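Local coordinates for protein alanine racemase (Corynebacterium glutamicum, PDB 2DY3) that is a dimeric pyridoxal-5'-phosphate-binding enzyme of the alanine racemase family, with an N-terminal TIM-type barrel and a C-terminal domain rich in beta strands, at residues B[32-35]-B[36-40]; B[213-216]-B[217-221]; B[130-133]-B[134-138]; B[100-103]-B[104-107]; B[281-284]-B[285-289]. All coordinates share one frame; numbering follows the deposited sequence.

Contact 1: residues B[32-35]-B[36-40]; sequences VVKA and NAYNH. With PLP (pyridoxal-5'-phosphate), chain F.
Val33 and Ala37 lie 4.0 Å apart, CA to CA, across a short left-handed helical turn, in which Ala35 to Tyr38 all have positive phi, between 52° and 59°. Three amides reach four residues back: Ala37 N to Val33 O (2.9 Å), Tyr38 N to Lys34 O (3.0 Å) and Asn39 N to Ala35 O (2.9 Å). A water also spans the turn, bonded to Asn36 N and Val33 O. The turn follows strand 28-32 of the TIM-type barrel and carries the cofactor lysine. Lys34 runs extended beyond CG, and its NZ is covalently joined to PLP C4A at 1.3 Å, a length consistent with an imine. Crossing this chain, the Tyr38 ring brings CE1 to 3.9 Å from Lys34 CG. Lys34 O and PLP O1P both lie at the ring's edge, and Tyr38 OH donates to O1P at 2.7 Å. Val32 CG2 packs on PLP C6 (3.6 Å), while Asp305 of the second subunit packs against Lys34.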
loop_
_atom_site.group_PDB
_atom_site.type_symbol
_atom_site.label_atom_id
_atom_site.label_comp_id
_atom_site.label_asym_id
_atom_site.label_seq_id
_atom_site.Cartn_x
_atom_site.Cartn_y
_atom_site.Cartn_z
ATOM N N VAL B 32 -10.927 9.254 -14.951
ATOM C CA VAL B 32 -10.384 7.961 -14.551
ATOM C C VAL B 32 -10.098 7.975 -13.056
ATOM O O VAL B 32 -9.174 8.645 -12.596
ATOM C CB VAL B 32 -9.094 7.618 -15.334
ATOM C CG1 VAL B 32 -8.517 6.295 -14.837
ATOM C CG2 VAL B 32 -9.408 7.526 -16.816
ATOM N N VAL B 33 -10.894 7.228 -12.299
ATOM C CA VAL B 33 -10.727 7.179 -10.854
ATOM C C VAL B 33 -10.454 5.797 -10.288
ATOM O O VAL B 33 -10.861 5.484 -9.169
ATOM C CB VAL B 33 -11.950 7.791 -10.132
ATOM C CG1 VAL B 33 -12.115 9.233 -10.558
ATOM C CG2 VAL B 33 -13.213 6.990 -10.442
ATOM N N LYS B 34 -9.750 4.977 -11.063
ATOM C CA LYS B 34 -9.379 3.631 -10.630
ATOM C C LYS B 34 -8.414 3.744 -9.433
ATOM O O LYS B 34 -7.955 4.841 -9.087
ATOM C CB LYS B 34 -8.685 2.894 -11.785
ATOM C CG LYS B 34 -7.319 3.483 -12.139
ATOM C CD LYS B 34 -6.888 3.212 -13.585
ATOM C CE LYS B 34 -5.419 3.568 -13.709
ATOM N NZ LYS B 34 -4.754 3.704 -15.041
ATOM N N ALA B 35 -8.108 2.614 -8.802
ATOM C CA ALA B 35 -7.193 2.595 -7.659
ATOM C C ALA B 35 -7.657 3.532 -6.542
ATOM O O ALA B 35 -6.848 4.204 -5.900
ATOM C CB ALA B 35 -5.793 2.984 -8.117
ATOM N N ASN B 36 -8.965 3.567 -6.316
ATOM C CA ASN B 36 -9.547 4.421 -5.287
ATOM C C ASN B 36 -9.202 5.881 -5.551
ATOM O O ASN B 36 -8.721 6.592 -4.668
ATOM C CB ASN B 36 -9.052 3.998 -3.899
ATOM C CG ASN B 36 -9.807 4.683 -2.777
ATOM O OD1 ASN B 36 -10.929 5.154 -2.964
ATOM N ND2 ASN B 36 -9.203 4.728 -1.597
ATOM N N ALA B 37 -9.453 6.315 -6.781
ATOM C CA ALA B 37 -9.181 7.683 -7.182
ATOM C C ALA B 37 -7.703 7.996 -6.984
ATOM O O ALA B 37 -7.346 9.005 -6.385
ATOM C CB ALA B 37 -10.051 8.644 -6.371
ATOM N N TYR B 38 -6.849 7.114 -7.500
ATOM C CA TYR B 38 -5.407 7.272 -7.385
ATOM C C TYR B 38 -5.009 7.491 -5.931
ATOM O O TYR B 38 -4.193 8.361 -5.621
ATOM C CB TYR B 38 -4.928 8.446 -8.247
ATOM C CG TYR B 38 -4.913 8.144 -9.730
ATOM C CD1 TYR B 38 -5.915 7.374 -10.312
ATOM C CD2 TYR B 38 -3.905 8.629 -10.551
ATOM C CE1 TYR B 38 -5.909 7.091 -11.658
ATOM C CE2 TYR B 38 -3.895 8.356 -11.908
ATOM C CZ TYR B 38 -4.898 7.583 -12.454
ATOM O OH TYR B 38 -4.886 7.284 -13.800
ATOM N N ASN B 39 -5.618 6.705 -5.048
ATOM C CA ASN B 39 -5.347 6.758 -3.612
ATOM C C ASN B 39 -5.896 8.007 -2.917
ATOM O O ASN B 39 -5.605 8.233 -1.746
ATOM C CB ASN B 39 -3.834 6.664 -3.371
ATOM C CG ASN B 39 -3.484 6.215 -1.958
ATOM O OD1 ASN B 39 -2.386 6.480 -1.465
ATOM N ND2 ASN B 39 -4.408 5.520 -1.310
ATOM N N HIS B 40 -6.683 8.818 -3.621
ATOM C CA HIS B 40 -7.242 10.034 -3.015
ATOM C C HIS B 40 -8.594 9.827 -2.319
ATOM O O HIS B 40 -9.124 10.754 -1.702
ATOM C CB HIS B 40 -7.394 11.146 -4.063
ATOM C CG HIS B 40 -6.098 11.747 -4.513
ATOM N ND1 HIS B 40 -5.172 11.054 -5.263
ATOM C CD2 HIS B 40 -5.581 12.986 -4.331
ATOM C CE1 HIS B 40 -4.142 11.838 -5.522
ATOM N NE2 HIS B 40 -4.365 13.016 -4.968
HETATM N N1 PLP F . -7.158 4.987 -19.554
HETATM C C2 PLP F . -6.800 3.706 -19.123
HETATM C C2A PLP F . -7.226 2.499 -19.942
HETATM C C3 PLP F . -6.041 3.571 -17.936
HETATM O O3 PLP F . -5.670 2.317 -17.496
HETATM C C4 PLP F . -5.664 4.738 -17.200
HETATM C C4A PLP F . -4.802 4.655 -15.914
HETATM C C5 PLP F . -6.047 6.032 -17.698
HETATM C C6 PLP F . -6.791 6.130 -18.862
HETATM C C5A PLP F . -5.671 7.309 -17.008
HETATM O O4P PLP F . -4.378 7.741 -17.409
HETATM P P PLP F . -3.612 9.073 -16.887
HETATM O O1P PLP F . -3.564 9.046 -15.430
HETATM O O2P PLP F . -2.297 8.921 -17.510
HETATM O O3P PLP F . -4.443 10.175 -17.419
HETATM O O HOH W 1 -11.264 3.109 -7.733
#

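Contact 2: residues B[213-216]-B[217-221]; sequences VRPG and LAFYG. With PLP (pyridoxal-5'-phosphate), chain F.
Pro215 and Phe219 make the tight part of this buried turn. Their side chains cross at a slant, with Phe219 CE1 3.5 Å from Pro215 CG; the same CE1 lies 3.0 Å from Pro215 O, which sits at the ring edge, close to its plane. The ring swings back because its CG stands opposite the carbonyl carbon (chi1 -78°), beside the backbone N. Phe219 N meanwhile bonds to Gly216 O at 2.9 Å, closing the first turn of the 3-10 segment 217-220. Leu20 of helix 10-24 packs on both Pro215 and Phe219.

Elsewhere the two segments meet more sparingly. Tyr220 approaches Gly216 O obliquely through CE2, and its hydroxyl goes to Val32 O instead. The Leu217 chain leads away beyond CB. No part of the contact faces solvent; its looser side is filled by pyridoxal-5'-phosphate, whose phosphate receives two successive amides, Gly216 N to O3P (2.8 Å, 159°) and Leu217 N to O1P (2.9 Å, 166°). At the other end of the cofactor the Arg214 guanidinium turns one face toward the N1 edge of the pyridine, the two planes nearly perpendicular, with NH1 2.9 Å from N1. Two nearly straight amide bonds at the start of a 3-10 turn would help to stabilise the negative charge of the phosphate, and a guanidinium this near N1 would probably disfavour protonation of the pyridine nitrogen.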
loop_
_atom_site.group_PDB
_atom_site.type_symbol
_atom_site.label_atom_id
_atom_site.label_comp_id
_atom_site.label_asym_id
_atom_site.label_seq_id
_atom_site.Cartn_x
_atom_site.Cartn_y
_atom_site.Cartn_z
ATOM N N VAL B 213 -12.430 12.081 -23.978
ATOM C CA VAL B 213 -11.061 12.010 -23.487
ATOM C C VAL B 213 -11.161 11.406 -22.085
ATOM O O VAL B 213 -12.161 11.603 -21.396
ATOM C CB VAL B 213 -10.411 13.417 -23.416
ATOM C CG1 VAL B 213 -10.416 14.057 -24.800
ATOM C CG2 VAL B 213 -11.163 14.299 -22.426
ATOM N N ARG B 214 -10.144 10.661 -21.663
ATOM C CA ARG B 214 -10.188 10.044 -20.344
ATOM C C ARG B 214 -8.941 10.247 -19.514
ATOM O O ARG B 214 -8.132 9.336 -19.347
ATOM C CB ARG B 214 -10.484 8.543 -20.454
ATOM C CG ARG B 214 -9.561 7.769 -21.359
ATOM C CD ARG B 214 -9.711 6.267 -21.127
ATOM N NE ARG B 214 -8.969 5.467 -22.103
ATOM C CZ ARG B 214 -7.699 5.672 -22.448
ATOM N NH1 ARG B 214 -6.999 6.663 -21.909
ATOM N NH2 ARG B 214 -7.112 4.863 -23.313
ATOM N N PRO B 215 -8.774 11.455 -18.970
ATOM C CA PRO B 215 -7.597 11.725 -18.152
ATOM C C PRO B 215 -7.829 11.306 -16.706
ATOM O O PRO B 215 -8.959 11.324 -16.208
ATOM C CB PRO B 215 -7.419 13.232 -18.298
ATOM C CG PRO B 215 -8.830 13.722 -18.386
ATOM C CD PRO B 215 -9.516 12.696 -19.269
ATOM N N GLY B 216 -6.752 10.905 -16.046
ATOM C CA GLY B 216 -6.851 10.524 -14.653
ATOM C C GLY B 216 -5.988 11.470 -13.840
ATOM O O GLY B 216 -6.485 12.346 -13.126
ATOM N N LEU B 217 -4.680 11.286 -13.983
ATOM C CA LEU B 217 -3.656 12.060 -13.288
ATOM C C LEU B 217 -3.960 13.556 -13.122
ATOM O O LEU B 217 -3.826 14.096 -12.027
ATOM C CB LEU B 217 -2.325 11.862 -14.023
ATOM C CG LEU B 217 -0.980 12.160 -13.355
ATOM C CD1 LEU B 217 -0.803 13.627 -13.300
ATOM C CD2 LEU B 217 -0.888 11.541 -11.967
ATOM N N ALA B 218 -4.371 14.221 -14.200
ATOM C CA ALA B 218 -4.662 15.652 -14.144
ATOM C C ALA B 218 -5.746 16.073 -13.141
ATOM O O ALA B 218 -5.699 17.186 -12.610
ATOM C CB ALA B 218 -5.022 16.168 -15.545
ATOM N N PHE B 219 -6.720 15.206 -12.882
ATOM C CA PHE B 219 -7.786 15.545 -11.936
ATOM C C PHE B 219 -7.236 15.737 -10.527
ATOM O O PHE B 219 -7.817 16.461 -9.705
ATOM C CB PHE B 219 -8.862 14.447 -11.892
ATOM C CG PHE B 219 -9.814 14.470 -13.057
ATOM C CD1 PHE B 219 -9.526 13.788 -14.227
ATOM C CD2 PHE B 219 -10.998 15.186 -12.980
ATOM C CE1 PHE B 219 -10.404 13.820 -15.300
ATOM C CE2 PHE B 219 -11.877 15.221 -14.046
ATOM C CZ PHE B 219 -11.581 14.537 -15.207
ATOM N N TYR B 220 -6.112 15.084 -10.257
ATOM C CA TYR B 220 -5.483 15.150 -8.945
ATOM C C TYR B 220 -4.451 16.274 -8.876
ATOM O O TYR B 220 -3.720 16.401 -7.894
ATOM C CB TYR B 220 -4.857 13.788 -8.632
ATOM C CG TYR B 220 -5.846 12.664 -8.859
ATOM C CD1 TYR B 220 -6.968 12.529 -8.048
ATOM C CD2 TYR B 220 -5.714 11.801 -9.942
ATOM C CE1 TYR B 220 -7.931 11.575 -8.310
ATOM C CE2 TYR B 220 -6.679 10.844 -10.212
ATOM C CZ TYR B 220 -7.784 10.736 -9.391
ATOM O OH TYR B 220 -8.745 9.786 -9.651
ATOM N N GLY B 221 -4.396 17.072 -9.938
ATOM C CA GLY B 221 -3.495 18.209 -9.982
ATOM C C GLY B 221 -2.031 17.966 -10.291
ATOM O O GLY B 221 -1.189 18.805 -9.963
HETATM N N1 PLP F . -7.158 4.987 -19.554
HETATM C C2 PLP F . -6.800 3.706 -19.123
HETATM C C2A PLP F . -7.226 2.499 -19.942
HETATM C C3 PLP F . -6.041 3.571 -17.936
HETATM O O3 PLP F . -5.670 2.317 -17.496
HETATM C C4 PLP F . -5.664 4.738 -17.200
HETATM C C4A PLP F . -4.802 4.655 -15.914
HETATM C C5 PLP F . -6.047 6.032 -17.698
HETATM C C6 PLP F . -6.791 6.130 -18.862
HETATM C C5A PLP F . -5.671 7.309 -17.008
HETATM O O4P PLP F . -4.378 7.741 -17.409
HETATM P P PLP F . -3.612 9.073 -16.887
HETATM O O1P PLP F . -3.564 9.046 -15.430
HETATM O O2P PLP F . -2.297 8.921 -17.510
HETATM O O3P PLP F . -4.443 10.175 -17.419
#

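Contact 3: residues B[130-133]-B[134-138]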
loop_
_atom_site.group_PDB
_atom_site.type_symbol
_atom_site.label_atom_id
_atom_site.label_comp_id
_atom_site.label_asym_id
_atom_site.label_seq_id
_atom_site.Cartn_x
_atom_site.Cartn_y
_atom_site.Cartn_z
ATOM N N SER B 130 -3.233 -5.854 -23.449
ATOM C CA SER B 130 -4.624 -6.294 -23.423
ATOM C C SER B 130 -5.378 -5.720 -24.626
ATOM O O SER B 130 -4.891 -4.820 -25.305
ATOM C CB SER B 130 -5.293 -5.827 -22.127
ATOM O OG SER B 130 -6.632 -6.275 -22.049
ATOM N N GLY B 131 -6.572 -6.235 -24.887
ATOM C CA GLY B 131 -7.339 -5.726 -26.011
ATOM C C GLY B 131 -7.303 -6.627 -27.231
ATOM O O GLY B 131 -6.412 -7.462 -27.373
ATOM N N VAL B 132 -8.283 -6.446 -28.112
ATOM C CA VAL B 132 -8.402 -7.225 -29.335
ATOM C C VAL B 132 -7.395 -6.715 -30.369
ATOM O O VAL B 132 -7.352 -5.517 -30.660
ATOM C CB VAL B 132 -9.835 -7.103 -29.912
ATOM C CG1 VAL B 132 -10.016 -8.058 -31.079
ATOM C CG2 VAL B 132 -10.861 -7.392 -28.820
ATOM N N ASP B 133 -6.578 -7.613 -30.915
ATOM C CA ASP B 133 -5.596 -7.199 -31.907
ATOM C C ASP B 133 -6.118 -7.354 -33.327
ATOM O O ASP B 133 -7.106 -8.040 -33.571
ATOM C CB ASP B 133 -4.281 -7.970 -31.746
ATOM C CG ASP B 133 -4.441 -9.457 -31.967
ATOM O OD1 ASP B 133 -5.102 -9.856 -32.949
ATOM O OD2 ASP B 133 -3.887 -10.229 -31.161
ATOM N N GLU B 134 -5.430 -6.699 -34.255
ATOM C CA GLU B 134 -5.776 -6.684 -35.675
ATOM C C GLU B 134 -6.307 -7.983 -36.279
ATOM O O GLU B 134 -7.321 -7.975 -36.981
ATOM C CB GLU B 134 -4.565 -6.198 -36.474
ATOM C CG GLU B 134 -4.818 -5.981 -37.955
ATOM C CD GLU B 134 -3.680 -5.224 -38.618
ATOM O OE1 GLU B 134 -3.539 -4.016 -38.345
ATOM O OE2 GLU B 134 -2.920 -5.835 -39.401
ATOM N N GLN B 135 -5.627 -9.094 -36.021
ATOM C CA GLN B 135 -6.055 -10.378 -36.566
ATOM C C GLN B 135 -7.413 -10.833 -36.029
ATOM O O GLN B 135 -8.092 -11.646 -36.663
ATOM C CB GLN B 135 -5.007 -11.459 -36.273
ATOM C CG GLN B 135 -3.643 -11.205 -36.902
ATOM C CD GLN B 135 -3.706 -11.050 -38.415
ATOM O OE1 GLN B 135 -4.239 -10.065 -38.933
ATOM N NE2 GLN B 135 -3.162 -12.029 -39.133
ATOM N N GLU B 136 -7.811 -10.303 -34.876
ATOM C CA GLU B 136 -9.080 -10.680 -34.257
ATOM C C GLU B 136 -10.223 -9.694 -34.536
ATOM O O GLU B 136 -11.393 -10.032 -34.347
ATOM C CB GLU B 136 -8.902 -10.808 -32.736
ATOM C CG GLU B 136 -7.627 -11.522 -32.301
ATOM C CD GLU B 136 -7.400 -11.484 -30.796
ATOM O OE1 GLU B 136 -7.420 -10.385 -30.204
ATOM O OE2 GLU B 136 -7.192 -12.560 -30.199
ATOM N N TRP B 137 -9.890 -8.486 -34.984
ATOM C CA TRP B 137 -10.907 -7.464 -35.247
ATOM C C TRP B 137 -12.084 -7.956 -36.080
ATOM O O TRP B 137 -13.238 -7.781 -35.698
ATOM C CB TRP B 137 -10.286 -6.244 -35.937
ATOM C CG TRP B 137 -9.240 -5.556 -35.132
ATOM C CD1 TRP B 137 -9.032 -5.672 -33.789
ATOM C CD2 TRP B 137 -8.284 -4.599 -35.608
ATOM N NE1 TRP B 137 -8.005 -4.843 -33.398
ATOM C CE2 TRP B 137 -7.529 -4.175 -34.497
ATOM C CE3 TRP B 137 -7.995 -4.059 -36.868
ATOM C CZ2 TRP B 137 -6.500 -3.237 -34.604
ATOM C CZ3 TRP B 137 -6.973 -3.127 -36.974
ATOM C CH2 TRP B 137 -6.239 -2.726 -35.847
ATOM N N GLU B 138 -11.783 -8.568 -37.221
ATOM C CA GLU B 138 -12.812 -9.082 -38.117
ATOM C C GLU B 138 -13.856 -9.927 -37.400
ATOM O O GLU B 138 -15.051 -9.627 -37.448
ATOM C CB GLU B 138 -12.178 -9.923 -39.229
ATOM C CG GLU B 138 -11.417 -9.125 -40.269
ATOM C CD GLU B 138 -12.324 -8.252 -41.109
ATOM O OE1 GLU B 138 -11.819 -7.610 -42.055
ATOM O OE2 GLU B 138 -13.538 -8.209 -40.826
HETATM O O HOH W 2 -7.454 -10.191 -27.370
#
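Asp133 and Glu136 exchange backbone and side-chain bonds at the start of helix 134-146. Glu136 OE1 accepts from Asp133 N at 3.0 Å with an N-H...O angle of 161°, met on the anti side of the carboxylate. The reciprocal bond, Glu136 N to Asp133 OD1, is weak at 3.4 Å, and the same amide makes a shorter bond to Asp133 O (2.7 Å). This pairing is a capping box with Asp133 as N-cap, and it ends the loop that leads from barrel strand 117-122 into the helix. A further bond runs from Trp137 NE1 to Val132 O (2.9 Å); the oxygen lies in the indole plane, although the nitrogen stands above the carbonyl plane.

Among charges, the two carboxylates stack with planes 26° apart, placing Asp133 OD1 3.6 Å from Glu136 OE1. That proximity would probably raise one pKa, though the helix N terminus and Lys246 of the second subunit may offset this. That lysine packs on Asp133 and donates to Gly131 O, while a water bridges Gly131 O and Glu136 OE1.

Apolar contact comes from Val132 CG1, which touches Glu136 CB (3.4 Å) and Trp137 CD1 (3.7 Å). One indole face covers the backbone of Asp133 and Glu134, with Glu134 CA over its centre. Helix 169-186 packs against Trp137 through Ala180 and Leu183, and its Arg179 forms a salt bridge with Glu134 OE1.

Contact 4: residues B[100-103]-B[104-107]; sequences VISP and AHAK
His105 folds back from the first turn of helix 103-110 onto Ile101, in the segment that follows barrel strand 97-100. Its CB rests 3.3 Å from Ser102 O. A chi1 of -74° keeps CG on the backbone-N side, away from the residue's own C=O, which brings one face of the imidazole against Ile101, with Ile101 CG1 3.8 Å from His105 CG. ND1 is the ring atom farthest from that methylene, CE1 is somewhat nearer, and NE2 is nearest, 3.2 Å from Ile101 CG1; Ile101 CD1 also meets NE2. This is a CH-pi contact over the ring face: CG1 stands 3.4 Å from the ring centroid and 23° off the normal. Trp82 adds an edge-to-face contact to the same imidazole.

Ser102 is the N-cap, but the bond from His105 N to its OG is weak, and the position of OG is doubtful. The firmer bonds are backbone ones, Ala106 N to Ser102 O (3.1 Å), lying in the carbonyl plane, and Lys107 N to Pro103 O (2.9 Å). Val100 CG1 packs on Ala106 CB at 3.6 Å. Ser243 of the second subunit packs on His105. The geometry suggests that backbone carbonyls, more than the serine hydroxyl, hold the first turn, while the imidazole face meets the loop through dispersion and CH-pi attraction.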
loop_
_atom_site.group_PDB
_atom_site.type_symbol
_atom_site.label_atom_id
_atom_site.label_comp_id
_atom_site.label_asym_id
_atom_site.label_seq_id
_atom_site.Cartn_x
_atom_site.Cartn_y
_atom_site.Cartn_z
ATOM N N VAL B 100 -14.533 -4.846 -24.238
ATOM C CA VAL B 100 -14.302 -6.133 -24.873
ATOM C C VAL B 100 -12.786 -6.142 -25.067
ATOM O O VAL B 100 -12.271 -5.415 -25.916
ATOM C CB VAL B 100 -14.992 -6.220 -26.257
ATOM C CG1 VAL B 100 -14.848 -7.630 -26.822
ATOM C CG2 VAL B 100 -16.464 -5.843 -26.129
ATOM N N ILE B 101 -12.069 -6.949 -24.285
ATOM C CA ILE B 101 -10.614 -6.972 -24.386
ATOM C C ILE B 101 -10.008 -8.189 -25.088
ATOM O O ILE B 101 -8.807 -8.225 -25.346
ATOM C CB ILE B 101 -9.957 -6.815 -22.984
ATOM C CG1 ILE B 101 -10.105 -8.103 -22.179
ATOM C CG2 ILE B 101 -10.610 -5.663 -22.224
ATOM C CD1 ILE B 101 -9.365 -8.069 -20.856
ATOM N N SER B 102 -10.839 -9.180 -25.391
ATOM C CA SER B 102 -10.393 -10.378 -26.094
ATOM C C SER B 102 -11.622 -11.066 -26.666
ATOM O O SER B 102 -12.745 -10.808 -26.232
ATOM C CB SER B 102 -9.679 -11.351 -25.151
ATOM O OG SER B 102 -10.611 -12.167 -24.465
ATOM N N PRO B 103 -11.424 -11.944 -27.660
ATOM C CA PRO B 103 -12.531 -12.671 -28.286
ATOM C C PRO B 103 -13.366 -13.428 -27.255
ATOM O O PRO B 103 -14.590 -13.510 -27.375
ATOM C CB PRO B 103 -11.820 -13.610 -29.266
ATOM C CG PRO B 103 -10.609 -12.784 -29.680
ATOM C CD PRO B 103 -10.149 -12.203 -28.357
ATOM N N ALA B 104 -12.703 -13.991 -26.249
ATOM C CA ALA B 104 -13.408 -14.742 -25.213
ATOM C C ALA B 104 -14.386 -13.838 -24.461
ATOM O O ALA B 104 -15.475 -14.269 -24.086
ATOM C CB ALA B 104 -12.410 -15.372 -24.235
ATOM N N HIS B 105 -13.986 -12.589 -24.241
ATOM C CA HIS B 105 -14.830 -11.616 -23.540
ATOM C C HIS B 105 -16.048 -11.305 -24.401
ATOM O O HIS B 105 -17.173 -11.230 -23.909
ATOM C CB HIS B 105 -14.041 -10.334 -23.276
ATOM C CG HIS B 105 -13.024 -10.467 -22.187
ATOM N ND1 HIS B 105 -13.282 -10.111 -20.880
ATOM C CD2 HIS B 105 -11.747 -10.915 -22.210
ATOM C CE1 HIS B 105 -12.203 -10.327 -20.148
ATOM N NE2 HIS B 105 -11.259 -10.815 -20.932
ATOM N N ALA B 106 -15.809 -11.127 -25.695
ATOM C CA ALA B 106 -16.891 -10.858 -26.626
ATOM C C ALA B 106 -17.874 -12.033 -26.575
ATOM O O ALA B 106 -19.089 -11.843 -26.502
ATOM C CB ALA B 106 -16.337 -10.696 -28.043
ATOM N N LYS B 107 -17.329 -13.245 -26.590
ATOM C CA LYS B 107 -18.143 -14.451 -26.568
ATOM C C LYS B 107 -19.016 -14.548 -25.321
ATOM O O LYS B 107 -20.204 -14.876 -25.407
ATOM C CB LYS B 107 -17.243 -15.684 -26.665
ATOM C CG LYS B 107 -17.998 -16.997 -26.729
ATOM C CD LYS B 107 -17.053 -18.153 -27.007
ATOM C CE LYS B 107 -17.815 -19.461 -27.142
ATOM N NZ LYS B 107 -16.893 -20.601 -27.395
#

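Contact 5: residues B[281-284]-B[285-289]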
loop_
_atom_site.group_PDB
_atom_site.type_symbol
_atom_site.label_atom_id
_atom_site.label_comp_id
_atom_site.label_asym_id
_atom_site.label_seq_id
_atom_site.Cartn_x
_atom_site.Cartn_y
_atom_site.Cartn_z
ATOM N N ARG B 281 11.989 1.500 1.445
ATOM C CA ARG B 281 13.271 1.424 2.131
ATOM C C ARG B 281 14.335 2.046 1.216
ATOM O O ARG B 281 15.326 2.602 1.687
ATOM C CB ARG B 281 13.623 -0.035 2.440
ATOM C CG ARG B 281 12.695 -0.678 3.463
ATOM C CD ARG B 281 12.965 -2.162 3.671
ATOM N NE ARG B 281 14.317 -2.445 4.151
ATOM C CZ ARG B 281 15.308 -2.883 3.380
ATOM N NH1 ARG B 281 15.105 -3.093 2.087
ATOM N NH2 ARG B 281 16.506 -3.110 3.899
ATOM N N HIS B 282 14.102 1.960 -0.094
ATOM C CA HIS B 282 15.020 2.496 -1.101
ATOM C C HIS B 282 15.077 4.017 -1.127
ATOM O O HIS B 282 15.993 4.603 -1.713
ATOM C CB HIS B 282 14.627 1.990 -2.494
ATOM C CG HIS B 282 14.888 0.532 -2.703
ATOM N ND1 HIS B 282 14.409 -0.161 -3.794
ATOM C CD2 HIS B 282 15.585 -0.363 -1.964
ATOM C CE1 HIS B 282 14.801 -1.420 -3.718
ATOM N NE2 HIS B 282 15.516 -1.568 -2.617
ATOM N N ALA B 283 14.099 4.662 -0.502
ATOM C CA ALA B 283 14.072 6.118 -0.471
ATOM C C ALA B 283 15.169 6.653 0.440
ATOM O O ALA B 283 15.388 7.863 0.519
ATOM C CB ALA B 283 12.717 6.603 0.005
ATOM N N GLN B 284 15.864 5.747 1.119
ATOM C CA GLN B 284 16.932 6.137 2.032
ATOM C C GLN B 284 17.955 7.099 1.428
ATOM O O GLN B 284 18.515 6.844 0.362
ATOM C CB GLN B 284 17.653 4.891 2.560
ATOM C CG GLN B 284 18.864 5.202 3.422
ATOM C CD GLN B 284 19.403 3.985 4.145
ATOM O OE1 GLN B 284 20.410 4.067 4.851
ATOM N NE2 GLN B 284 18.736 2.848 3.977
ATOM N N GLY B 285 18.188 8.206 2.128
ATOM C CA GLY B 285 19.151 9.205 1.696
ATOM C C GLY B 285 18.855 9.936 0.401
ATOM O O GLY B 285 19.731 10.606 -0.152
ATOM N N LYS B 286 17.623 9.836 -0.084
ATOM C CA LYS B 286 17.267 10.492 -1.337
ATOM C C LYS B 286 16.339 11.692 -1.190
ATOM O O LYS B 286 16.124 12.433 -2.148
ATOM C CB LYS B 286 16.607 9.489 -2.281
ATOM C CG LYS B 286 17.455 8.275 -2.608
ATOM C CD LYS B 286 16.745 7.412 -3.635
ATOM C CE LYS B 286 17.526 6.149 -3.953
ATOM N NZ LYS B 286 16.754 5.279 -4.881
ATOM N N PHE B 287 15.794 11.899 -0.001
ATOM C CA PHE B 287 14.858 12.998 0.165
ATOM C C PHE B 287 14.894 13.653 1.532
ATOM O O PHE B 287 15.553 13.175 2.453
ATOM C CB PHE B 287 13.441 12.490 -0.083
ATOM C CG PHE B 287 12.888 11.685 1.058
ATOM C CD1 PHE B 287 11.990 12.250 1.952
ATOM C CD2 PHE B 287 13.288 10.375 1.257
ATOM C CE1 PHE B 287 11.503 11.519 3.023
ATOM C CE2 PHE B 287 12.804 9.641 2.326
ATOM C CZ PHE B 287 11.913 10.213 3.208
ATOM N N SER B 288 14.147 14.747 1.635
ATOM C CA SER B 288 14.019 15.522 2.859
ATOM C C SER B 288 12.527 15.755 3.082
ATOM O O SER B 288 11.743 15.734 2.135
ATOM C CB SER B 288 14.694 16.889 2.703
ATOM O OG SER B 288 16.048 16.775 2.296
ATOM N N VAL B 289 12.133 15.953 4.334
ATOM C CA VAL B 289 10.747 16.251 4.634
ATOM C C VAL B 289 10.787 17.746 4.933
ATOM O O VAL B 289 11.868 18.323 5.079
ATOM C CB VAL B 289 10.231 15.483 5.875
ATOM C CG1 VAL B 289 10.474 13.990 5.702
ATOM C CG2 VAL B 289 10.900 15.994 7.124
#
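Ala283 O accepts the amide of Lys286 at 3.0 Å, the bond that closes a type II beta turn over Ala283-Gln284-Gly285-Lys286. The turn type follows from the central residues: Gln284 has psi 128°, and Gly285 takes a positive phi of 64°. The turn leads from a helix-like run at 281-283 into strand 288-291 of the C-terminal domain, and Gly285 N is bonded to the side chain of Gln298 on strand 294-299.

Lys286 doubles back along the preceding residues. Its CB is 3.5 Å from Ala283 O, its CG is equally far from Gln284 O, and the extended chain then carries CE to within 3.1 Å of His282 O. The methylenes thus touch three carbonyl oxygens of the 281-284 segment. His282 turns its imidazole away from this chain; its NE2 is hydrogen-bonded to the Asp342 backbone oxygen of the second subunit.

Phe287 takes the torsion that sets CG between the backbone N and the carbonyl carbon (chi1 76°), and the ring comes back to the turn. Ala283 O therefore lies at the ring edge, near its plane, 3.4 Å from Phe287 CD2. Phe337 meets the same ring edge-to-face. Beside that oxygen, Ala283 CB touches Phe287 CE2 at 3.8 Å.

From the N terminus the order is contact 1, contact 4, contact 3, contact 2 and contact 5; each closes its own short loop or turn before the next opens, so none nests or crosses. The first four belong to the barrel. Contacts 1 and 2 follow strands 28-32 and 212-213, neighbours in the parallel sheet, and touch at Val32 N and Pro215 O (3.1 Å, probably a hydrogen bond) and where Tyr220 stacks on Tyr38; both reach the cofactor. Contacts 4 and 3 start helices 103-110 and 134-146 and pack through Val132 on Val100. Contact 5 belongs to the C-terminal domain, its centre about 44 Å from those of contacts 3 and 4.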